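Side-chain contacts in hybrid kinase (Caulobacter vibrioides, PDB 6QRL), which probably works as an ATP-dependent sensor histidine kinase and is represented here by its pseudo-receiver domain, which binds the second messenger cyclic di-GMP: residues D86-A90 against A91-G95; V107-V110 against L111-V114. One frame throughout, in Å; residues are numbered along the deposited sequence.

Overall arrangement
Followed from the N terminus, the domain lays down a parallel sheet with strand order 2-1-3-4-5, and both contacts belong to its C-terminal part. Contact 1 turns the end of helix 85-91 into the loop that leads to edge strand 95-98. Contact 2 comes next, after that strand, where helix 103-111 gives way to irregular chain. Each spans one continuous stretch; the two follow in series, neither nested nor crossed. They nevertheless meet in space: the hydroxyl of S94 probably accepts a hydrogen bond from the backbone of V114, and G95 packs against the Q109 amide, so the loop after helix 85-91 is joined to helix 103-111 and the chain leaving it, next to the cyclic di-GMP pocket.

Contact 1: D86-A90 against A91-G95; sequences DRLKA and AGFSG
With CG beside the backbone N in both residues (chi1 -70° in L88, -82° in F93), two side chains five residues apart, L88 in the last turn of helix 85-91 and F93 just past its end, are brought together. The CD2 branch of L88 comes from one side of the ring plane, over its rim, to 3.8 Å from F93 CE2, and the two side chains cross obliquely. The same placement sets the ring edge-on to the carbonyl of the leucine, F93 CD2 lying 3.4 Å from L88 O, close to the plane of the ring.

That oxygen is also the heart of the cap. It accepts a good bond from F93 N (3.1 Å) and a weak one from G92 N, while the latter makes its better bond with K89 O at 2.9 Å, approaching from above the carbonyl plane. The F93-to-L88 and G92-to-K89 bonds, with the positive phi of G92 (119°), define a Schellman motif, a textbook way of ending a helix at a glycine. One residue earlier, A91 N still makes the regular helical bond to R87 O.

On the outer side, K89 curls at each torsion beyond CB, which lays its aliphatic portion over the chain leaving the helix: CD comes within 3.3 Å of F93 O, and CE within 3.5 Å of S94 O. A water donates to both K89 O (2.6 Å) and F93 O, bridging the cap to the departing loop.

Inward, L88 and F93 both rest on strand 73-77, F93 touching L65 and P67 as well. R87 hydrogen-bonds through NH1 to the carbonyl of R62, and the backbone of G95 pairs with V75 as the chain enters edge strand 95-98, where it touches bound cyclic di-GMP.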
loop_
_atom_site.group_PDB
_atom_site.type_symbol
_atom_site.label_atom_id
_atom_site.label_comp_id
_atom_site.label_asym_id
_atom_site.label_seq_id
_atom_site.Cartn_x
_atom_site.Cartn_y
_atom_site.Cartn_z
ATOM N N ASP A 86 4.472 -11.477 -10.273
ATOM C CA ASP A 86 5.242 -12.577 -9.617
ATOM C C ASP A 86 6.441 -11.996 -8.851
ATOM O O ASP A 86 6.643 -12.358 -7.690
ATOM C CB ASP A 86 5.644 -13.664 -10.615
ATOM C CG ASP A 86 4.466 -14.479 -11.153
ATOM O OD1 ASP A 86 3.413 -14.542 -10.458
ATOM O OD2 ASP A 86 4.602 -15.053 -12.265
ATOM N N ARG A 87 7.194 -11.087 -9.446
ATOM C CA ARG A 87 8.353 -10.444 -8.795
ATOM C C ARG A 87 7.922 -9.677 -7.538
ATOM O O ARG A 87 8.626 -9.744 -6.529
ATOM C CB ARG A 87 9.001 -9.479 -9.784
ATOM C CG ARG A 87 10.191 -8.732 -9.199
ATOM C CD ARG A 87 10.846 -7.855 -10.255
ATOM N NE ARG A 87 12.015 -7.190 -9.681
ATOM C CZ ARG A 87 12.751 -6.280 -10.319
ATOM N NH1 ARG A 87 12.419 -5.886 -11.541
ATOM N NH2 ARG A 87 13.786 -5.731 -9.704
ATOM N N LEU A 88 6.799 -8.970 -7.597
ATOM C CA LEU A 88 6.345 -8.112 -6.468
ATOM C C LEU A 88 5.816 -9.008 -5.344
ATOM O O LEU A 88 6.109 -8.709 -4.168
ATOM C CB LEU A 88 5.285 -7.127 -6.973
ATOM C CG LEU A 88 5.836 -6.040 -7.898
ATOM C CD1 LEU A 88 4.746 -5.360 -8.691
ATOM C CD2 LEU A 88 6.562 -5.009 -7.092
ATOM N N LYS A 89 5.117 -10.096 -5.683
ATOM C CA LYS A 89 4.713 -11.092 -4.654
ATOM C C LYS A 89 5.960 -11.718 -4.014
ATOM O O LYS A 89 5.979 -11.787 -2.789
ATOM C CB LYS A 89 3.742 -12.129 -5.212
ATOM C CG LYS A 89 2.426 -11.544 -5.714
ATOM C CD LYS A 89 1.504 -11.036 -4.618
ATOM C CE LYS A 89 0.961 -12.142 -3.739
ATOM N NZ LYS A 89 0.026 -13.023 -4.476
ATOM N N ALA A 90 6.984 -12.083 -4.785
ATOM C CA ALA A 90 8.252 -12.662 -4.260
ATOM C C ALA A 90 8.958 -11.656 -3.358
ATOM O O ALA A 90 9.591 -12.089 -2.402
ATOM C CB ALA A 90 9.169 -13.082 -5.387
ATOM N N ALA A 91 8.885 -10.358 -3.670
ATOM C CA ALA A 91 9.457 -9.280 -2.832
ATOM C C ALA A 91 8.679 -9.156 -1.499
ATOM O O ALA A 91 9.210 -8.579 -0.571
ATOM C CB ALA A 91 9.476 -7.994 -3.614
ATOM N N GLY A 92 7.450 -9.652 -1.400
ATOM C CA GLY A 92 6.682 -9.660 -0.137
ATOM C C GLY A 92 5.374 -8.859 -0.181
ATOM O O GLY A 92 4.738 -8.699 0.861
ATOM N N PHE A 93 4.978 -8.303 -1.319
ATOM C CA PHE A 93 3.671 -7.610 -1.437
ATOM C C PHE A 93 2.518 -8.602 -1.231
ATOM O O PHE A 93 2.549 -9.719 -1.736
ATOM C CB PHE A 93 3.556 -6.907 -2.781
ATOM C CG PHE A 93 4.241 -5.567 -2.791
ATOM C CD1 PHE A 93 3.613 -4.454 -2.242
ATOM C CD2 PHE A 93 5.469 -5.409 -3.397
ATOM C CE1 PHE A 93 4.225 -3.211 -2.272
ATOM C CE2 PHE A 93 6.074 -4.162 -3.437
ATOM C CZ PHE A 93 5.459 -3.070 -2.865
ATOM N N SER A 94 1.502 -8.177 -0.504
ATOM C CA SER A 94 0.303 -8.990 -0.187
ATOM C C SER A 94 -0.535 -9.189 -1.456
ATOM O O SER A 94 -1.107 -10.255 -1.647
ATOM C CB SER A 94 -0.505 -8.279 0.873
ATOM O OG SER A 94 -1.751 -8.918 1.101
ATOM N N GLY A 95 -0.613 -8.163 -2.288
ATOM C CA GLY A 95 -1.495 -8.111 -3.464
ATOM C C GLY A 95 -1.257 -6.827 -4.241
ATOM O O GLY A 95 -0.314 -6.065 -3.930
HETATM O O HOH W 1 4.009 -11.896 -1.132
#

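Contact 2: V107-V110 against L111-V114; sequences VAQV and LQAV. With C2E (9,9'-[(2R,3R,3aS,5S,7aR,9R,10R,10aS,12S,14aR)-3,5,10,12-tetrahydroxy-5,12-dioxidooctahydro-2H,7H-difuro[3,2-d:3',2'-j][1,3,7,9,2,8]tetraoxadiphosphacyclododecine-2,9-diyl]bis(2-amino-1,9-dihydro-6H-purin-6-one)), chain C.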
loop_
_atom_site.group_PDB
_atom_site.type_symbol
_atom_site.label_atom_id
_atom_site.label_comp_id
_atom_site.label_asym_id
_atom_site.label_seq_id
_atom_site.Cartn_x
_atom_site.Cartn_y
_atom_site.Cartn_z
ATOM N N VAL A 107 -10.876 -1.839 -0.782
ATOM C CA VAL A 107 -11.424 -2.394 0.488
ATOM C C VAL A 107 -11.020 -3.872 0.640
ATOM O O VAL A 107 -10.515 -4.243 1.703
ATOM C CB VAL A 107 -12.954 -2.203 0.533
ATOM C CG1 VAL A 107 -13.588 -3.001 1.654
ATOM C CG2 VAL A 107 -13.303 -0.716 0.646
ATOM N N ALA A 108 -11.250 -4.709 -0.369
ATOM C CA ALA A 108 -10.927 -6.151 -0.316
ATOM C C ALA A 108 -9.423 -6.329 -0.071
ATOM O O ALA A 108 -9.094 -7.110 0.810
ATOM C CB ALA A 108 -11.382 -6.844 -1.580
ATOM N N GLN A 109 -8.522 -5.608 -0.764
ATOM C CA GLN A 109 -7.061 -5.862 -0.601
ATOM C C GLN A 109 -6.561 -5.343 0.761
ATOM O O GLN A 109 -5.638 -5.946 1.317
ATOM C CB GLN A 109 -6.269 -5.281 -1.761
ATOM C CG GLN A 109 -6.490 -6.035 -3.068
ATOM C CD GLN A 109 -6.161 -7.504 -2.976
ATOM O OE1 GLN A 109 -5.102 -7.879 -2.466
ATOM N NE2 GLN A 109 -7.073 -8.343 -3.465
ATOM N N VAL A 110 -7.162 -4.288 1.303
ATOM C CA VAL A 110 -6.814 -3.785 2.657
ATOM C C VAL A 110 -7.306 -4.785 3.711
ATOM O O VAL A 110 -6.508 -5.112 4.621
ATOM C CB VAL A 110 -7.386 -2.373 2.869
ATOM C CG1 VAL A 110 -7.221 -1.941 4.314
ATOM C CG2 VAL A 110 -6.727 -1.371 1.910
ATOM N N LEU A 111 -8.546 -5.275 3.593
ATOM C CA LEU A 111 -9.108 -6.240 4.589
ATOM C C LEU A 111 -8.308 -7.547 4.605
ATOM O O LEU A 111 -8.172 -8.107 5.701
ATOM C CB LEU A 111 -10.582 -6.535 4.297
ATOM C CG LEU A 111 -11.532 -5.363 4.539
ATOM C CD1 LEU A 111 -12.990 -5.823 4.482
ATOM C CD2 LEU A 111 -11.254 -4.672 5.876
ATOM N N GLN A 112 -7.780 -7.997 3.464
ATOM C CA GLN A 112 -7.133 -9.329 3.322
ATOM C C GLN A 112 -5.610 -9.225 3.417
ATOM O O GLN A 112 -4.966 -10.262 3.245
ATOM C CB GLN A 112 -7.478 -9.953 1.964
ATOM C CG GLN A 112 -8.973 -10.193 1.759
ATOM C CD GLN A 112 -9.318 -10.499 0.314
ATOM O OE1 GLN A 112 -8.443 -10.721 -0.535
ATOM N NE2 GLN A 112 -10.606 -10.504 0.018
ATOM N N ALA A 113 -5.050 -8.024 3.586
ATOM C CA ALA A 113 -3.597 -7.749 3.449
ATOM C C ALA A 113 -2.795 -8.594 4.460
ATOM O O ALA A 113 -3.184 -8.638 5.656
ATOM C CB ALA A 113 -3.314 -6.298 3.671
ATOM N N VAL A 114 -1.716 -9.226 3.995
ATOM C CA VAL A 114 -0.879 -10.184 4.777
ATOM C C VAL A 114 0.508 -9.555 4.883
ATOM O O VAL A 114 0.851 -8.675 4.030
ATOM C CB VAL A 114 -0.840 -11.590 4.131
ATOM C CG1 VAL A 114 -2.226 -12.236 4.024
ATOM C CG2 VAL A 114 -0.179 -11.568 2.747
HETATM P P1 C2E C . -7.632 -9.273 -12.516
HETATM O O2P C2E C . -6.733 -8.162 -12.025
HETATM O O1P C2E C . -7.062 -10.370 -13.364
HETATM O "O5'" C2E C . -8.161 -9.997 -11.188
HETATM C "C5'" C2E C . -8.832 -11.252 -11.319
HETATM C "C4'" C2E C . -9.206 -11.703 -9.939
HETATM O "O4'" C2E C . -8.014 -12.023 -9.196
HETATM C "C3'" C2E C . -9.896 -10.648 -9.089
HETATM O "O3'" C2E C . -11.281 -10.665 -9.476
HETATM C "C2'" C2E C . -9.580 -11.120 -7.652
HETATM O "O2'" C2E C . -10.667 -11.807 -7.069
HETATM C "C1'" C2E C . -8.351 -12.023 -7.826
HETATM N N9 C2E C . -7.139 -11.601 -7.124
HETATM C C8 C2E C . -6.187 -12.446 -6.605
HETATM N N7 C2E C . -5.158 -11.809 -6.098
HETATM C C5 C2E C . -5.434 -10.466 -6.315
HETATM C C6 C2E C . -4.682 -9.317 -5.981
HETATM O O6 C2E C . -3.571 -9.252 -5.451
HETATM N N1 C2E C . -5.319 -8.147 -6.392
HETATM C C2 C2E C . -6.538 -8.081 -7.026
HETATM N N2 C2E C . -6.980 -6.853 -7.343
HETATM N N3 C2E C . -7.255 -9.162 -7.342
HETATM C C4 C2E C . -6.648 -10.318 -6.957
HETATM P P11 C2E C . -12.043 -9.253 -9.440
HETATM O O21 C2E C . -11.629 -8.607 -8.151
HETATM O O11 C2E C . -13.498 -9.504 -9.707
HETATM O O5A C2E C . -11.467 -8.441 -10.695
HETATM C C5A C2E C . -11.884 -8.753 -12.058
HETATM C C4A C2E C . -11.170 -7.830 -13.014
HETATM O O4A C2E C . -11.722 -6.495 -12.898
HETATM C C3A C2E C . -9.676 -7.635 -12.772
HETATM O O3A C2E C . -8.947 -8.750 -13.305
HETATM C C2A C2E C . -9.430 -6.302 -13.474
HETATM O O2A C2E C . -9.338 -6.301 -14.876
HETATM C C1A C2E C . -10.704 -5.534 -13.121
HETATM N N91 C2E C . -10.517 -4.752 -11.913
HETATM C C81 C2E C . -10.649 -5.235 -10.636
HETATM N N71 C2E C . -10.363 -4.348 -9.713
HETATM C C51 C2E C . -10.014 -3.217 -10.438
HETATM C C61 C2E C . -9.623 -1.943 -9.970
HETATM O O61 C2E C . -9.432 -1.592 -8.797
HETATM N N11 C2E C . -9.379 -1.072 -11.036
HETATM C C21 C2E C . -9.506 -1.382 -12.370
HETATM N N21 C2E C . -9.247 -0.380 -13.227
HETATM N N31 C2E C . -9.848 -2.588 -12.816
HETATM C C41 C2E C . -10.105 -3.448 -11.800
#
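L111 is gripped closely by the turn before it: its N-H points almost straight at V107 O (2.9 Å, N-H...O 164°), and its CG is pressed to 3.2 Å from the same V107 O. Q112 repeats the pattern one residue on, its N bonded to A108 O and its CG 3.2 Å from that A108 oxygen. Beyond it the helix unwinds. A113 N makes a weak bond to V110 O, while A113 CB sits 3.3 Å from Q109 O.

Further out the side chains are more relaxed. V107 and L111 lie alongside each other and point the same way, yet only CG1 of the valine and CD1 of the leucine come near, at 4.0 Å. The extended Q112 runs past A108 on the exposed flank, its NE2 4.1 Å from A108 CB.

This is the end of the last helix of a receiver-like alpha/beta fold, whose helices cover a central parallel sheet. V110 accordingly faces inward onto V51 and L53 of strand 51-55, with A113 also on V51, whereas V107 and L111 meet the N-terminal loop at P3 and L4.

Q109 serves the ligand. A bend at its second torsion (chi2 -57°) swings the amide over the N1-C6 side of one guanine of cyclic di-GMP, nearly parallel to the base, with NE2 3.4 Å from N1 of the base. Y96 and S105 hydrogen-bond to the same ligand through their hydroxyls, and R102 through its backbone N.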